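Long-range contact in UPF0255 protein frsA (Vibrio vulnificus, PDB 4I4C), which probably hydrolyses carboxylic esters, as a member of the FrsA-like family of alpha/beta-hydrolases: residues R265-V279 against I289-F303. Residues are numbered along the deposited sequence; the frame is centred on the assembly and turned at random.
Sequences RVGLIGFRFGGNAMV and IKACVILGAPIHDIF. With 6NA (hexanoic acid), chain D.
The ring of F273 receives the edge of F303 on its face in an offset edge-to-face pair, the planes 82° apart and F273 CE1 3.7 Å from F303 CE2. With CG swung anti to the backbone N (chi1 -164°), F273 meets that ring while its own N-H donates to hexanoic acid O at 3.0 Å, a ligand also held by L202 N. P298 CB lies over one face of F303, toward its rim, and N276 ND2 sits at that ring's edge. The N276 amide meanwhile gives a hydrogen bond of 2.9 Å from ND2 to P298 O; the acceptor lies in the amide plane, but the donor stands above the carbonyl plane, and Y244 OH is a second partner of ND2. Behind this cluster runs a right-handed beta-alpha-beta unit of the alpha/beta-hydrolase fold: strands 266-271 and 291-295 are parallel neighbours, and the bonds between them run from K290 N to V266 O at one end to R272 N to L295 O at the other, with V293 N to L268 O (2.8 Å) among them. The turn from strand into helix at R272, with its positive phi of 49°, has the form of a nucleophile elbow, although an arginine occupies it here. Helix 273-284 packs closely on the sheet because G275 lets its backbone approach: I294 CG2 reaches G275 O at 3.5 Å, and C292 SG touches M278 CB at 3.7 Å. R272 NH1 makes only a weak bond to G296 O, its stronger partner being the carboxylate of D366.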
loop_
_atom_site.group_PDB
_atom_site.type_symbol
_atom_site.label_atom_id
_atom_site.label_comp_id
_atom_site.label_asym_id
_atom_site.label_seq_id
_atom_site.Cartn_x
_atom_site.Cartn_y
_atom_site.Cartn_z
ATOM N N ARG A 265 22.981 -8.642 -2.807
ATOM C CA ARG A 265 21.872 -9.022 -3.682
ATOM C C ARG A 265 20.529 -8.453 -3.188
ATOM O O ARG A 265 19.665 -9.190 -2.693
ATOM C CB ARG A 265 21.788 -10.549 -3.825
ATOM C CG ARG A 265 22.833 -11.145 -4.778
ATOM C CD ARG A 265 22.869 -10.341 -6.101
ATOM N NE ARG A 265 23.760 -10.894 -7.124
ATOM C CZ ARG A 265 24.999 -10.466 -7.357
ATOM N NH1 ARG A 265 25.513 -9.473 -6.637
ATOM N NH2 ARG A 265 25.731 -11.032 -8.312
ATOM N N VAL A 266 20.366 -7.141 -3.345
ATOM C CA VAL A 266 19.187 -6.431 -2.854
ATOM C C VAL A 266 18.394 -5.845 -4.009
ATOM O O VAL A 266 18.956 -5.167 -4.881
ATOM C CB VAL A 266 19.584 -5.253 -1.931
ATOM C CG1 VAL A 266 18.354 -4.409 -1.572
ATOM C CG2 VAL A 266 20.287 -5.761 -0.690
ATOM N N GLY A 267 17.089 -6.099 -4.003
ATOM C CA GLY A 267 16.175 -5.518 -4.974
ATOM C C GLY A 267 15.047 -4.723 -4.339
ATOM O O GLY A 267 14.930 -4.656 -3.114
ATOM N N LEU A 268 14.203 -4.130 -5.180
ATOM C CA LEU A 268 13.133 -3.261 -4.712
ATOM C C LEU A 268 11.853 -3.506 -5.501
ATOM O O LEU A 268 11.880 -3.567 -6.725
ATOM C CB LEU A 268 13.532 -1.786 -4.857
ATOM C CG LEU A 268 14.808 -1.242 -4.208
ATOM C CD1 LEU A 268 15.102 0.196 -4.695
ATOM C CD2 LEU A 268 14.727 -1.299 -2.678
ATOM N N ILE A 269 10.735 -3.660 -4.789
ATOM C CA ILE A 269 9.405 -3.710 -5.400
ATOM C C ILE A 269 8.559 -2.576 -4.811
ATOM O O ILE A 269 8.503 -2.407 -3.598
ATOM C CB ILE A 269 8.708 -5.072 -5.135
ATOM C CG1 ILE A 269 9.644 -6.232 -5.525
ATOM C CG2 ILE A 269 7.418 -5.164 -5.913
ATOM C CD1 ILE A 269 9.122 -7.617 -5.169
ATOM N N GLY A 270 7.920 -1.791 -5.669
ATOM C CA GLY A 270 7.166 -0.630 -5.237
ATOM C C GLY A 270 5.830 -0.551 -5.959
ATOM O O GLY A 270 5.790 -0.475 -7.186
ATOM N N PHE A 271 4.739 -0.600 -5.198
ATOM C CA PHE A 271 3.390 -0.468 -5.748
ATOM C C PHE A 271 2.873 0.936 -5.484
ATOM O O PHE A 271 3.128 1.499 -4.418
ATOM C CB PHE A 271 2.445 -1.454 -5.057
ATOM C CG PHE A 271 2.883 -2.890 -5.145
ATOM C CD1 PHE A 271 2.508 -3.680 -6.222
ATOM C CD2 PHE A 271 3.641 -3.460 -4.129
ATOM C CE1 PHE A 271 2.898 -5.022 -6.291
ATOM C CE2 PHE A 271 4.031 -4.796 -4.189
ATOM C CZ PHE A 271 3.654 -5.573 -5.275
ATOM N N ARG A 272 2.114 1.487 -6.425
ATOM C CA ARG A 272 1.585 2.842 -6.275
ATOM C C ARG A 272 2.694 3.803 -5.860
ATOM O O ARG A 272 3.807 3.716 -6.362
ATOM C CB ARG A 272 0.435 2.889 -5.245
ATOM C CG ARG A 272 -0.673 1.901 -5.474
ATOM C CD ARG A 272 -1.118 1.944 -6.895
ATOM N NE ARG A 272 -2.415 2.582 -7.052
ATOM C CZ ARG A 272 -2.905 2.988 -8.220
ATOM N NH1 ARG A 272 -2.193 2.836 -9.349
ATOM N NH2 ARG A 272 -4.103 3.557 -8.255
ATOM N N PHE A 273 2.398 4.693 -4.917
ATOM C CA PHE A 273 3.360 5.707 -4.490
ATOM C C PHE A 273 4.617 5.053 -3.934
ATOM O O PHE A 273 5.700 5.636 -3.996
ATOM C CB PHE A 273 2.746 6.648 -3.451
ATOM C CG PHE A 273 3.517 7.931 -3.250
ATOM C CD1 PHE A 273 4.269 8.473 -4.272
ATOM C CD2 PHE A 273 3.493 8.585 -2.033
ATOM C CE1 PHE A 273 4.973 9.649 -4.085
ATOM C CE2 PHE A 273 4.205 9.753 -1.840
ATOM C CZ PHE A 273 4.942 10.283 -2.869
ATOM N N GLY A 274 4.475 3.843 -3.396
ATOM C CA GLY A 274 5.640 3.044 -3.038
ATOM C C GLY A 274 6.636 2.961 -4.197
ATOM O O GLY A 274 7.853 2.965 -3.996
ATOM N N GLY A 275 6.116 2.898 -5.420
ATOM C CA GLY A 275 6.958 2.855 -6.608
ATOM C C GLY A 275 7.831 4.080 -6.856
ATOM O O GLY A 275 8.961 3.949 -7.321
ATOM N N ASN A 276 7.319 5.269 -6.565
ATOM C CA ASN A 276 8.140 6.472 -6.670
ATOM C C ASN A 276 9.368 6.403 -5.804
ATOM O O ASN A 276 10.445 6.847 -6.206
ATOM C CB ASN A 276 7.374 7.693 -6.233
ATOM C CG ASN A 276 6.308 8.061 -7.190
ATOM O OD1 ASN A 276 5.602 7.189 -7.710
ATOM N ND2 ASN A 276 6.167 9.364 -7.445
ATOM N N ALA A 277 9.192 5.864 -4.601
ATOM C CA ALA A 277 10.271 5.820 -3.627
ATOM C C ALA A 277 11.375 4.871 -4.055
ATOM O O ALA A 277 12.561 5.129 -3.809
ATOM C CB ALA A 277 9.730 5.429 -2.259
ATOM N N MET A 278 10.986 3.766 -4.684
ATOM C CA MET A 278 11.953 2.773 -5.141
ATOM C C MET A 278 12.758 3.303 -6.336
ATOM O O MET A 278 13.947 3.012 -6.459
ATOM C CB MET A 278 11.247 1.457 -5.508
ATOM C CG MET A 278 10.469 0.818 -4.352
ATOM S SD MET A 278 11.491 0.782 -2.862
ATOM C CE MET A 278 10.668 2.035 -1.888
ATOM N N VAL A 279 12.105 4.071 -7.204
ATOM C CA VAL A 279 12.789 4.623 -8.378
ATOM C C VAL A 279 13.784 5.655 -7.898
ATOM O O VAL A 279 14.947 5.641 -8.292
ATOM C CB VAL A 279 11.838 5.357 -9.330
ATOM C CG1 VAL A 279 12.639 5.995 -10.433
ATOM C CG2 VAL A 279 10.807 4.428 -9.913
ATOM N N ILE A 289 21.646 -1.203 -5.028
ATOM C CA ILE A 289 20.404 -1.714 -5.609
ATOM C C ILE A 289 20.702 -2.471 -6.900
ATOM O O ILE A 289 21.257 -1.909 -7.839
ATOM C CB ILE A 289 19.399 -0.584 -5.899
ATOM C CG1 ILE A 289 18.958 0.092 -4.596
ATOM C CG2 ILE A 289 18.194 -1.110 -6.671
ATOM C CD1 ILE A 289 18.604 -0.902 -3.503
ATOM N N LYS A 290 20.333 -3.747 -6.935
ATOM C CA LYS A 290 20.615 -4.608 -8.082
ATOM C C LYS A 290 19.447 -4.699 -9.064
ATOM O O LYS A 290 19.638 -5.014 -10.240
ATOM C CB LYS A 290 20.990 -6.006 -7.592
ATOM C CG LYS A 290 22.277 -6.044 -6.766
ATOM C CD LYS A 290 23.448 -5.412 -7.543
ATOM C CE LYS A 290 24.795 -5.604 -6.840
ATOM N NZ LYS A 290 24.774 -5.141 -5.406
ATOM N N ALA A 291 18.235 -4.432 -8.578
ATOM C CA ALA A 291 17.044 -4.510 -9.423
ATOM C C ALA A 291 15.892 -3.745 -8.804
ATOM O O ALA A 291 15.788 -3.688 -7.591
ATOM C CB ALA A 291 16.637 -5.964 -9.635
ATOM N N CYS A 292 15.032 -3.172 -9.644
ATOM C CA CYS A 292 13.836 -2.478 -9.178
ATOM C C CYS A 292 12.633 -2.793 -10.076
ATOM O O CYS A 292 12.752 -2.857 -11.300
ATOM C CB CYS A 292 14.076 -0.958 -9.095
ATOM S SG CYS A 292 12.596 0.022 -8.590
ATOM N N VAL A 293 11.474 -3.011 -9.459
ATOM C CA VAL A 293 10.247 -3.256 -10.200
ATOM C C VAL A 293 9.142 -2.433 -9.551
ATOM O O VAL A 293 8.999 -2.431 -8.323
ATOM C CB VAL A 293 9.842 -4.744 -10.162
ATOM C CG1 VAL A 293 8.597 -4.984 -11.002
ATOM C CG2 VAL A 293 10.985 -5.631 -10.634
ATOM N N ILE A 294 8.376 -1.730 -10.369
ATOM C CA ILE A 294 7.286 -0.913 -9.877
ATOM C C ILE A 294 5.983 -1.231 -10.611
ATOM O O ILE A 294 5.995 -1.598 -11.774
ATOM C CB ILE A 294 7.604 0.599 -9.973
ATOM C CG1 ILE A 294 7.828 1.028 -11.430
ATOM C CG2 ILE A 294 8.827 0.956 -9.119
ATOM C CD1 ILE A 294 7.836 2.560 -11.609
ATOM N N LEU A 295 4.850 -1.123 -9.913
ATOM C CA LEU A 295 3.564 -1.344 -10.557
ATOM C C LEU A 295 2.598 -0.245 -10.152
ATOM O O LEU A 295 2.413 0.013 -8.961
ATOM C CB LEU A 295 3.005 -2.729 -10.197
ATOM C CG LEU A 295 1.617 -3.103 -10.742
ATOM C CD1 LEU A 295 1.481 -2.892 -12.246
ATOM C CD2 LEU A 295 1.259 -4.547 -10.377
ATOM N N GLY A 296 1.976 0.398 -11.137
ATOM C CA GLY A 296 0.962 1.413 -10.862
ATOM C C GLY A 296 1.455 2.674 -10.153
ATOM O O GLY A 296 0.688 3.336 -9.451
ATOM N N ALA A 297 2.728 3.019 -10.343
ATOM C CA ALA A 297 3.329 4.170 -9.661
ATOM C C ALA A 297 2.955 5.516 -10.304
ATOM O O ALA A 297 2.987 5.657 -11.538
ATOM C CB ALA A 297 4.864 4.004 -9.587
ATOM N N PRO A 298 2.587 6.511 -9.470
ATOM C CA PRO A 298 2.322 7.877 -9.952
ATOM C C PRO A 298 3.629 8.636 -10.136
ATOM O O PRO A 298 3.964 9.499 -9.313
ATOM C CB PRO A 298 1.516 8.502 -8.803
ATOM C CG PRO A 298 1.991 7.777 -7.582
ATOM C CD PRO A 298 2.308 6.362 -8.030
ATOM N N ILE A 299 4.359 8.315 -11.202
ATOM C CA ILE A 299 5.695 8.868 -11.436
ATOM C C ILE A 299 5.699 10.375 -11.643
ATOM O O ILE A 299 6.546 11.087 -11.102
ATOM C CB ILE A 299 6.365 8.210 -12.654
ATOM C CG1 ILE A 299 6.638 6.727 -12.401
ATOM C CG2 ILE A 299 7.657 8.934 -13.026
ATOM C CD1 ILE A 299 7.293 6.430 -11.075
ATOM N N HIS A 300 4.758 10.863 -12.441
ATOM C CA HIS A 300 4.772 12.263 -12.823
ATOM C C HIS A 300 3.403 12.833 -13.171
ATOM O O HIS A 300 3.000 13.866 -12.621
ATOM C CB HIS A 300 5.706 12.493 -14.017
ATOM C CG HIS A 300 5.506 13.821 -14.693
ATOM N ND1 HIS A 300 5.911 15.014 -14.129
ATOM C CD2 HIS A 300 4.940 14.139 -15.882
ATOM C CE1 HIS A 300 5.607 16.010 -14.946
ATOM N NE2 HIS A 300 5.019 15.506 -16.017
ATOM N N ASP A 301 2.705 12.173 -14.097
ATOM C CA ASP A 301 1.565 12.796 -14.774
ATOM C C ASP A 301 0.493 13.352 -13.834
ATOM O O ASP A 301 0.168 14.533 -13.901
ATOM C CB ASP A 301 0.931 11.853 -15.803
ATOM C CG ASP A 301 -0.040 12.571 -16.716
ATOM O OD1 ASP A 301 0.416 13.221 -17.681
ATOM O OD2 ASP A 301 -1.258 12.501 -16.462
ATOM N N ILE A 302 -0.043 12.505 -12.959
ATOM C CA ILE A 302 -1.104 12.939 -12.055
ATOM C C ILE A 302 -0.625 14.035 -11.093
ATOM O O ILE A 302 -1.340 15.009 -10.853
ATOM C CB ILE A 302 -1.757 11.749 -11.287
ATOM C CG1 ILE A 302 -2.815 12.247 -10.308
ATOM C CG2 ILE A 302 -0.728 10.932 -10.533
ATOM C CD1 ILE A 302 -4.060 12.776 -10.981
ATOM N N PHE A 303 0.588 13.884 -10.564
ATOM C CA PHE A 303 1.121 14.838 -9.594
ATOM C C PHE A 303 1.263 16.228 -10.196
ATOM O O PHE A 303 1.110 17.244 -9.513
ATOM C CB PHE A 303 2.472 14.357 -9.063
ATOM C CG PHE A 303 2.360 13.252 -8.059
ATOM C CD1 PHE A 303 1.182 13.054 -7.359
ATOM C CD2 PHE A 303 3.422 12.408 -7.817
ATOM C CE1 PHE A 303 1.075 12.045 -6.441
ATOM C CE2 PHE A 303 3.312 11.386 -6.882
ATOM C CZ PHE A 303 2.136 11.208 -6.199
HETATM C CA 6NA D . -1.063 6.915 -4.711
HETATM C C 6NA D . -0.985 5.798 -3.732
HETATM O O 6NA D . 0.052 5.444 -3.242
HETATM C CB 6NA D . -1.775 8.105 -4.229
HETATM C CG 6NA D . -1.791 9.283 -5.064
HETATM C CD 6NA D . -2.500 9.226 -6.332
HETATM C C6 6NA D . -3.914 9.512 -6.263
HETATM O OXT 6NA D . -1.972 5.209 -3.413
#